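Local coordinates for protein mannonate dehydratase (Streptococcus suis, PDB 3BDK) that probably catalyses the dehydration of D-mannonate to 2-dehydro-3-deoxy-D-gluconate with ferrous or manganese ions, using a TIM barrel of the xylose isomerase type, at residues G58-L63 with Y106-R111; F149-L154 with P223-F228; T208-G213 with Y247-N252. One frame throughout, in Å; residues are numbered along the deposited sequence.

Contact 1: G58-L63 with Y106-R111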
loop_
_atom_site.group_PDB
_atom_site.type_symbol
_atom_site.label_atom_id
_atom_site.label_comp_id
_atom_site.label_asym_id
_atom_site.label_seq_id
_atom_site.Cartn_x
_atom_site.Cartn_y
_atom_site.Cartn_z
ATOM N N GLY A 58 26.815 4.895 -25.157
ATOM C CA GLY A 58 28.204 5.074 -24.762
ATOM C C GLY A 58 28.578 6.529 -24.552
ATOM O O GLY A 58 29.341 6.848 -23.632
ATOM N N GLN A 59 28.027 7.401 -25.399
ATOM C CA GLN A 59 28.368 8.827 -25.430
ATOM C C GLN A 59 28.045 9.567 -24.133
ATOM O O GLN A 59 27.212 9.123 -23.351
ATOM C CB GLN A 59 27.708 9.497 -26.635
ATOM C CG GLN A 59 28.424 9.205 -27.962
ATOM C CD GLN A 59 27.464 8.964 -29.135
ATOM O OE1 GLN A 59 26.441 9.641 -29.275
ATOM N NE2 GLN A 59 27.801 7.997 -29.984
ATOM N N ALA A 60 28.727 10.688 -23.918
ATOM C CA ALA A 60 28.701 11.417 -22.649
ATOM C C ALA A 60 27.339 12.004 -22.290
ATOM O O ALA A 60 26.553 12.347 -23.166
ATOM C CB ALA A 60 29.753 12.510 -22.661
ATOM N N TRP A 61 27.076 12.122 -20.992
ATOM C CA TRP A 61 25.821 12.690 -20.493
ATOM C C TRP A 61 26.002 14.176 -20.140
ATOM O O TRP A 61 26.661 14.497 -19.151
ATOM C CB TRP A 61 25.325 11.897 -19.274
ATOM C CG TRP A 61 24.550 10.630 -19.600
ATOM C CD1 TRP A 61 24.701 9.823 -20.699
ATOM C CD2 TRP A 61 23.528 10.023 -18.798
ATOM N NE1 TRP A 61 23.822 8.763 -20.639
ATOM C CE2 TRP A 61 23.091 8.860 -19.484
ATOM C CE3 TRP A 61 22.931 10.350 -17.570
ATOM C CZ2 TRP A 61 22.085 8.026 -18.981
ATOM C CZ3 TRP A 61 21.928 9.520 -17.071
ATOM C CH2 TRP A 61 21.517 8.371 -17.777
ATOM N N PRO A 62 25.416 15.081 -20.956
ATOM C CA PRO A 62 25.556 16.527 -20.763
ATOM C C PRO A 62 24.752 17.020 -19.571
ATOM O O PRO A 62 23.653 16.519 -19.325
ATOM C CB PRO A 62 24.960 17.117 -22.053
ATOM C CG PRO A 62 24.752 15.963 -22.990
ATOM C CD PRO A 62 24.567 14.772 -22.123
ATOM N N LEU A 63 25.285 18.002 -18.850
ATOM C CA LEU A 63 24.565 18.618 -17.731
ATOM C C LEU A 63 23.187 19.172 -18.154
ATOM O O LEU A 63 22.199 19.001 -17.436
ATOM C CB LEU A 63 25.407 19.719 -17.082
ATOM C CG LEU A 63 25.545 19.729 -15.555
ATOM C CD1 LEU A 63 25.872 21.133 -15.055
ATOM C CD2 LEU A 63 24.320 19.201 -14.841
ATOM N N TYR A 106 31.690 7.877 -20.059
ATOM C CA TYR A 106 31.090 7.438 -18.794
ATOM C C TYR A 106 31.674 8.217 -17.600
ATOM O O TYR A 106 30.946 8.524 -16.655
ATOM C CB TYR A 106 31.263 5.917 -18.612
ATOM C CG TYR A 106 30.215 5.265 -17.726
ATOM C CD1 TYR A 106 30.337 5.287 -16.338
ATOM C CD2 TYR A 106 29.103 4.624 -18.277
ATOM C CE1 TYR A 106 29.382 4.703 -15.519
ATOM C CE2 TYR A 106 28.126 4.028 -17.455
ATOM C CZ TYR A 106 28.275 4.078 -16.072
ATOM O OH TYR A 106 27.339 3.503 -15.228
ATOM N N LYS A 107 32.975 8.542 -17.659
ATOM C CA LYS A 107 33.643 9.377 -16.653
ATOM C C LYS A 107 32.867 10.680 -16.390
ATOM O O LYS A 107 32.533 10.988 -15.246
ATOM C CB LYS A 107 35.078 9.725 -17.084
ATOM C CG LYS A 107 36.057 8.553 -17.255
ATOM C CD LYS A 107 37.116 8.439 -16.128
ATOM C CE LYS A 107 38.301 9.417 -16.275
ATOM N NZ LYS A 107 39.114 9.268 -17.514
ATOM N N THR A 108 32.574 11.440 -17.441
ATOM C CA THR A 108 31.912 12.740 -17.260
ATOM C C THR A 108 30.454 12.638 -16.784
ATOM O O THR A 108 29.985 13.475 -16.001
ATOM C CB THR A 108 31.997 13.639 -18.516
ATOM O OG1 THR A 108 31.845 12.843 -19.697
ATOM C CG2 THR A 108 33.338 14.377 -18.554
ATOM N N SER A 109 29.745 11.617 -17.258
ATOM C CA SER A 109 28.419 11.308 -16.729
ATOM C C SER A 109 28.444 11.336 -15.210
ATOM O O SER A 109 27.558 11.924 -14.581
ATOM C CB SER A 109 27.942 9.954 -17.214
ATOM O OG SER A 109 27.757 9.981 -18.611
ATOM N N ILE A 110 29.476 10.733 -14.622
ATOM C CA ILE A 110 29.574 10.682 -13.173
ATOM C C ILE A 110 29.771 12.085 -12.635
ATOM O O ILE A 110 29.248 12.411 -11.574
ATOM C CB ILE A 110 30.741 9.802 -12.645
ATOM C CG1 ILE A 110 30.975 8.546 -13.502
ATOM C CG2 ILE A 110 30.524 9.472 -11.169
ATOM C CD1 ILE A 110 29.910 7.479 -13.403
ATOM N N ARG A 111 30.537 12.904 -13.356
ATOM C CA ARG A 111 30.853 14.258 -12.888
ATOM C C ARG A 111 29.661 15.209 -13.069
ATOM O O ARG A 111 29.225 15.844 -12.111
ATOM C CB ARG A 111 32.135 14.802 -13.548
ATOM C CG ARG A 111 33.451 14.437 -12.811
ATOM C CD ARG A 111 34.713 15.029 -13.518
ATOM N NE ARG A 111 34.851 14.553 -14.900
ATOM C CZ ARG A 111 35.758 13.668 -15.309
ATOM N NH1 ARG A 111 35.780 13.296 -16.586
ATOM N NH2 ARG A 111 36.647 13.163 -14.451
#
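Trp61 and Ser109 bring the two backbones to a CA-CA distance of 4.8 Å, where the irregular run 58-62, closed by Pro62 at the N-cap of helix 63-74, which Leu63 begins, passes along one side of helix 99-114. Ser109 puts its OG beside its own backbone N, anti to the carbonyl carbon (chi1 -65°), and in this position OG lies 3.2 Å from Trp61 CB and 3.4 Å from Trp61 CG. The same oxygen accepts a weak hydrogen bond from Trp61 N, with 3.3 Å between Trp61 N and Ser109 OG and a bent N-H...O angle of 133°. It is also bonded to Asn105 O, one turn earlier in the helix, so two backbone groups, one from each side of the contact, share this buried hydroxyl. One residue back along both segments, the methyl CB of Ala60 rests 3.6 Å from Thr108 OG1. Ser109 OG stands obliquely to the indole near its CG, and the rest of the ring leads away from the helix toward Ala51, Val52 and Val55 in the loop after strand 47-50. Further along, Trp61 O accepts a hydrogen bond from Asn112 ND2 of helix 99-114. On the barrel side of that helix, Tyr106 and Ile110 pack on Met216 of strand 215-218, while Lys107 touches Thr208 of helix 191-210.

Contact 2: F149-L154 with P223-F228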
loop_
_atom_site.group_PDB
_atom_site.type_symbol
_atom_site.label_atom_id
_atom_site.label_comp_id
_atom_site.label_asym_id
_atom_site.label_seq_id
_atom_site.Cartn_x
_atom_site.Cartn_y
_atom_site.Cartn_z
ATOM N N PHE A 149 9.544 -15.606 -15.422
ATOM C CA PHE A 149 10.557 -16.347 -16.138
ATOM C C PHE A 149 10.329 -17.823 -15.852
ATOM O O PHE A 149 10.597 -18.290 -14.746
ATOM C CB PHE A 149 11.937 -15.937 -15.631
ATOM C CG PHE A 149 13.069 -16.674 -16.276
ATOM C CD1 PHE A 149 13.589 -16.245 -17.498
ATOM C CD2 PHE A 149 13.629 -17.785 -15.667
ATOM C CE1 PHE A 149 14.642 -16.915 -18.098
ATOM C CE2 PHE A 149 14.678 -18.471 -16.268
ATOM C CZ PHE A 149 15.187 -18.031 -17.486
ATOM N N LEU A 150 9.835 -18.560 -16.837
ATOM C CA LEU A 150 9.640 -19.993 -16.669
ATOM C C LEU A 150 10.641 -20.736 -17.532
ATOM O O LEU A 150 10.537 -20.759 -18.767
ATOM C CB LEU A 150 8.214 -20.410 -17.029
ATOM C CG LEU A 150 7.020 -20.126 -16.115
ATOM C CD1 LEU A 150 6.845 -18.643 -15.850
ATOM C CD2 LEU A 150 5.711 -20.698 -16.719
ATOM N N LYS A 151 11.612 -21.347 -16.871
ATOM C CA LYS A 151 12.704 -22.020 -17.552
ATOM C C LYS A 151 12.231 -22.869 -18.732
ATOM O O LYS A 151 12.586 -22.596 -19.881
ATOM C CB LYS A 151 13.505 -22.861 -16.569
ATOM C CG LYS A 151 14.522 -22.070 -15.786
ATOM C CD LYS A 151 15.241 -22.960 -14.813
ATOM C CE LYS A 151 15.956 -22.164 -13.769
ATOM N NZ LYS A 151 16.558 -23.098 -12.807
ATOM N N SER A 152 11.402 -23.867 -18.457
ATOM C CA SER A 152 11.076 -24.859 -19.469
ATOM C C SER A 152 10.511 -24.235 -20.735
ATOM O O SER A 152 10.607 -24.818 -21.807
ATOM C CB SER A 152 10.147 -25.933 -18.913
ATOM O OG SER A 152 10.792 -26.627 -17.856
ATOM N N ASP A 153 9.968 -23.036 -20.626
ATOM C CA ASP A 153 9.371 -22.393 -21.776
ATOM C C ASP A 153 10.429 -21.658 -22.586
ATOM O O ASP A 153 10.230 -21.359 -23.770
ATOM C CB ASP A 153 8.235 -21.458 -21.337
ATOM C CG ASP A 153 7.080 -22.209 -20.644
ATOM O OD1 ASP A 153 7.327 -23.183 -19.880
ATOM O OD2 ASP A 153 5.914 -21.814 -20.859
ATOM N N LEU A 154 11.556 -21.371 -21.951
ATOM C CA LEU A 154 12.684 -20.775 -22.652
ATOM C C LEU A 154 13.749 -21.793 -23.071
ATOM O O LEU A 154 14.817 -21.417 -23.537
ATOM C CB LEU A 154 13.279 -19.625 -21.838
ATOM C CG LEU A 154 13.001 -18.199 -22.357
ATOM C CD1 LEU A 154 11.750 -18.097 -23.268
ATOM C CD2 LEU A 154 12.953 -17.170 -21.227
ATOM N N PRO A 223 17.809 -12.782 -14.493
ATOM C CA PRO A 223 18.014 -13.473 -13.216
ATOM C C PRO A 223 19.489 -13.762 -12.960
ATOM O O PRO A 223 20.334 -13.443 -13.795
ATOM C CB PRO A 223 17.246 -14.782 -13.407
ATOM C CG PRO A 223 17.282 -15.022 -14.873
ATOM C CD PRO A 223 17.219 -13.664 -15.513
ATOM N N PRO A 224 19.789 -14.362 -11.812
ATOM C CA PRO A 224 21.166 -14.431 -11.316
ATOM C C PRO A 224 21.819 -15.771 -11.639
ATOM O O PRO A 224 22.521 -16.333 -10.798
ATOM C CB PRO A 224 20.995 -14.281 -9.802
ATOM C CG PRO A 224 19.635 -14.820 -9.529
ATOM C CD PRO A 224 18.801 -14.453 -10.723
ATOM N N TYR A 225 21.586 -16.272 -12.848
ATOM C CA TYR A 225 22.313 -17.432 -13.350
ATOM C C TYR A 225 22.401 -17.411 -14.872
ATOM O O TYR A 225 21.698 -16.647 -15.534
ATOM C CB TYR A 225 21.645 -18.727 -12.880
ATOM C CG TYR A 225 20.135 -18.698 -12.952
ATOM C CD1 TYR A 225 19.477 -18.783 -14.171
ATOM C CD2 TYR A 225 19.368 -18.587 -11.799
ATOM C CE1 TYR A 225 18.097 -18.756 -14.242
ATOM C CE2 TYR A 225 17.987 -18.561 -11.860
ATOM C CZ TYR A 225 17.357 -18.646 -13.083
ATOM O OH TYR A 225 15.983 -18.620 -13.149
ATOM N N GLY A 226 23.270 -18.253 -15.421
ATOM C CA GLY A 226 23.500 -18.287 -16.862
ATOM C C GLY A 226 22.232 -18.624 -17.608
ATOM O O GLY A 226 21.561 -19.596 -17.274
ATOM N N ILE A 227 21.874 -17.799 -18.584
ATOM C CA ILE A 227 20.855 -18.163 -19.575
ATOM C C ILE A 227 21.523 -18.276 -20.924
ATOM O O ILE A 227 22.509 -17.587 -21.184
ATOM C CB ILE A 227 19.731 -17.115 -19.717
ATOM C CG1 ILE A 227 20.325 -15.722 -20.004
ATOM C CG2 ILE A 227 18.796 -17.169 -18.509
ATOM C CD1 ILE A 227 19.380 -14.489 -19.768
ATOM N N PHE A 228 20.989 -19.144 -21.782
ATOM C CA PHE A 228 21.410 -19.179 -23.171
ATOM C C PHE A 228 22.938 -19.259 -23.285
ATOM O O PHE A 228 23.547 -18.640 -24.183
ATOM C CB PHE A 228 20.935 -17.901 -23.873
ATOM C CG PHE A 228 19.454 -17.704 -23.854
ATOM C CD1 PHE A 228 18.592 -18.750 -24.185
ATOM C CD2 PHE A 228 18.923 -16.454 -23.580
ATOM C CE1 PHE A 228 17.234 -18.566 -24.212
ATOM C CE2 PHE A 228 17.569 -16.243 -23.606
ATOM C CZ PHE A 228 16.712 -17.290 -23.913
#
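Leu154 and Phe228 have their CA atoms 8.9 Å apart, and Phe149 and Pro223 theirs 8.5 Å apart, so the segments are spaced by side chains, with no hydrogen bond between them. The first segment is the end of strand 145-150 and the turn after it; the second is an irregular loop that opens with a cis peptide bond before Pro223. Phe149 reaches across with CG anti to its backbone N (chi1 178°), and its ring touches two residues of the loop. Its CE2 comes to the edge of the Tyr225 ring, near that ring's plane, 4.0 Å from Tyr225 CE1 and 3.4 Å from Tyr225 OH. Its CZ meets the branch methyl CG2 of Ile227 at 3.8 Å. Lys151, extended beyond CG, crosses Tyr225 obliquely, CE by the CZ-OH end and NZ over the face, 4.9 Å from the ring centroid and 25° off the normal, a cation-pi arrangement. That ammonium is also hydrogen-bonded to Ala294 O. The opposite face of Tyr225 is met by Pro223 CB, offset toward the rim. At the other end of the contact Leu154 CG packs 4.1 Å from Phe228 CZ. Phe297, the backbone partner of Phe149 in the antiparallel sheet, also takes Pro223 and Tyr225 against its side chain. The loop itself continues directly from Asp222, which lines the D-mannose pocket with the manganese ligand His219. The chemistry is therefore largely apolar and aromatic, with one lysine whose charge is probably eased by a pi face and a backbone carbonyl together; between these two segments, such contacts probably help hold the loop to the sheet.

Contact 3: T208-G213 with Y247-N252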
loop_
_atom_site.group_PDB
_atom_site.type_symbol
_atom_site.label_atom_id
_atom_site.label_comp_id
_atom_site.label_asym_id
_atom_site.label_seq_id
_atom_site.Cartn_x
_atom_site.Cartn_y
_atom_site.Cartn_z
ATOM N N THR A 208 36.909 8.857 -9.943
ATOM C CA THR A 208 36.047 9.798 -10.666
ATOM C C THR A 208 34.741 10.028 -9.915
ATOM O O THR A 208 34.218 11.132 -9.910
ATOM C CB THR A 208 35.718 9.280 -12.103
ATOM O OG1 THR A 208 36.923 8.857 -12.769
ATOM C CG2 THR A 208 35.010 10.343 -12.949
ATOM N N ALA A 209 34.233 8.978 -9.270
ATOM C CA ALA A 209 32.942 9.009 -8.571
ATOM C C ALA A 209 33.072 9.484 -7.144
ATOM O O ALA A 209 32.179 10.146 -6.634
ATOM C CB ALA A 209 32.276 7.639 -8.605
ATOM N N GLU A 210 34.166 9.135 -6.481
ATOM C CA GLU A 210 34.469 9.741 -5.189
ATOM C C GLU A 210 34.798 11.224 -5.397
ATOM O O GLU A 210 34.578 12.050 -4.501
ATOM C CB GLU A 210 35.626 9.025 -4.505
ATOM C CG GLU A 210 35.305 7.609 -4.040
ATOM C CD GLU A 210 36.559 6.780 -3.799
ATOM O OE1 GLU A 210 36.745 6.298 -2.651
ATOM O OE2 GLU A 210 37.363 6.632 -4.755
ATOM N N GLU A 211 35.295 11.555 -6.594
ATOM C CA GLU A 211 35.619 12.940 -6.955
ATOM C C GLU A 211 34.351 13.788 -7.175
ATOM O O GLU A 211 34.378 15.010 -6.987
ATOM C CB GLU A 211 36.689 13.008 -8.095
ATOM C CG GLU A 211 36.320 13.461 -9.559
ATOM C CD GLU A 211 37.520 13.308 -10.586
ATOM O OE1 GLU A 211 37.338 13.537 -11.810
ATOM O OE2 GLU A 211 38.646 12.938 -10.172
ATOM N N ALA A 212 33.230 13.127 -7.483
ATOM C CA ALA A 212 31.953 13.823 -7.728
ATOM C C ALA A 212 30.895 13.699 -6.602
ATOM O O ALA A 212 29.774 14.209 -6.739
ATOM C CB ALA A 212 31.361 13.399 -9.095
ATOM N N GLY A 213 31.253 13.033 -5.502
ATOM C CA GLY A 213 30.316 12.761 -4.397
ATOM C C GLY A 213 29.360 11.582 -4.608
ATOM O O GLY A 213 28.804 11.035 -3.636
ATOM N N TYR A 247 37.370 -2.714 -5.018
ATOM C CA TYR A 247 37.620 -1.325 -4.670
ATOM C C TYR A 247 36.905 -1.082 -3.348
ATOM O O TYR A 247 35.789 -0.550 -3.327
ATOM C CB TYR A 247 37.053 -0.414 -5.752
ATOM C CG TYR A 247 37.598 0.988 -5.756
ATOM C CD1 TYR A 247 37.033 1.981 -4.956
ATOM C CD2 TYR A 247 38.662 1.335 -6.588
ATOM C CE1 TYR A 247 37.534 3.287 -4.971
ATOM C CE2 TYR A 247 39.172 2.633 -6.605
ATOM C CZ TYR A 247 38.604 3.600 -5.792
ATOM O OH TYR A 247 39.105 4.870 -5.819
ATOM N N ASP A 248 37.545 -1.505 -2.255
ATOM C CA ASP A 248 36.962 -1.436 -0.915
ATOM C C ASP A 248 36.724 0.010 -0.471
ATOM O O ASP A 248 37.483 0.582 0.324
ATOM C CB ASP A 248 37.834 -2.177 0.097
ATOM C CG ASP A 248 37.186 -2.257 1.460
ATOM O OD1 ASP A 248 36.295 -3.101 1.647
ATOM O OD2 ASP A 248 37.548 -1.465 2.350
ATOM N N SER A 249 35.651 0.586 -1.000
ATOM C CA SER A 249 35.289 1.974 -0.749
ATOM C C SER A 249 33.773 2.092 -0.687
ATOM O O SER A 249 33.052 1.555 -1.538
ATOM C CB SER A 249 35.841 2.875 -1.848
ATOM O OG SER A 249 35.232 4.154 -1.833
ATOM N N GLU A 250 33.289 2.812 0.318
ATOM C CA GLU A 250 31.848 2.955 0.526
ATOM C C GLU A 250 31.109 3.494 -0.715
ATOM O O GLU A 250 29.934 3.244 -0.871
ATOM C CB GLU A 250 31.565 3.681 1.862
ATOM C CG GLU A 250 31.510 2.681 3.091
ATOM C CD GLU A 250 32.436 2.984 4.329
ATOM O OE1 GLU A 250 33.634 3.352 4.160
ATOM O OE2 GLU A 250 31.973 2.777 5.487
ATOM N N HIS A 251 31.827 4.152 -1.622
ATOM C CA HIS A 251 31.295 4.622 -2.929
ATOM C C HIS A 251 31.160 3.537 -4.015
ATOM O O HIS A 251 30.618 3.800 -5.105
ATOM C CB HIS A 251 32.194 5.742 -3.467
ATOM C CG HIS A 251 31.961 7.067 -2.811
ATOM N ND1 HIS A 251 32.114 7.268 -1.454
ATOM C CD2 HIS A 251 31.575 8.257 -3.326
ATOM C CE1 HIS A 251 31.828 8.523 -1.164
ATOM N NE2 HIS A 251 31.503 9.146 -2.282
ATOM N N ASN A 252 31.695 2.348 -3.718
ATOM C CA ASN A 252 31.594 1.141 -4.541
ATOM C C ASN A 252 30.594 0.219 -3.878
ATOM O O ASN A 252 30.937 -0.504 -2.940
ATOM C CB ASN A 252 32.960 0.440 -4.609
ATOM C CG ASN A 252 32.991 -0.730 -5.581
ATOM O OD1 ASN A 252 32.515 -0.629 -6.719
ATOM N ND2 ASN A 252 33.575 -1.848 -5.141
#
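Two neighbouring alpha-to-beta connections of the TIM barrel meet in this surface contact: the end of helix 191-210, just before strand 215-218, packs on the type I turn Ser249-Asn252, which follows helix 237-245 and leads into the adjacent parallel strand 252-257. Glu210 carries the contact, grasped by two hydroxyls from the 247-252 loop. Ser249 OG donates to Glu210 OE1 at 2.7 Å, meeting that oxygen from above the carboxylate plane, 56° out of it. Tyr247 OH donates to Glu210 OE2, also at 2.7 Å, but on the syn side and only 20° out of the plane. The phenol approaches from the opposite direction to the glutamate, and OE2 sits at the edge of its ring, near the ring plane, while carboxylate and ring are turned 71° against each other. Glu210 CG lies over one face of the His251 imidazole, 4.0 Å from the ring centroid and 3.6 Å from His251 CG, with CB offset toward the rim; the extended chain beyond takes the carboxylate on to Ser249 and Tyr247. The far end of that imidazole points to the residue just after the helix, where His251 NE2 is 3.6 Å from Gly213 O. Gly213 has the positive phi with which the chain leaves the helix. Within the turn, His251 N makes a weak hydrogen bond to Ser249 OG, so this one hydroxyl ties the turn to itself and to the helix. Two hydroxyl donors, one on each oxygen, fix the rotation of the carboxylate and would be expected to stabilise its negative charge.

Contacts 1 and 3 adjoin, with centres 16 Å apart on the same side of the chain's centre: helix 99-114, which receives 58-63 in contact 1, packs against the end of helix 191-210 used in contact 3. A salt bridge joins them, Arg111 NH2 to Glu211 OE1 at 2.8 Å, and Ile110 CG2 lies 3.6 Å from Ala209 CA. Contact 2 is separate: its centre is 33 Å from each of the other two, and its nearest atoms are about 18 Å away. The bound D-mannose is about 10 Å from the side chain of Trp61 in contact 1 and about 10 Å from that of Phe149 in contact 2, whereas the manganese ion is about 14 Å from Phe149.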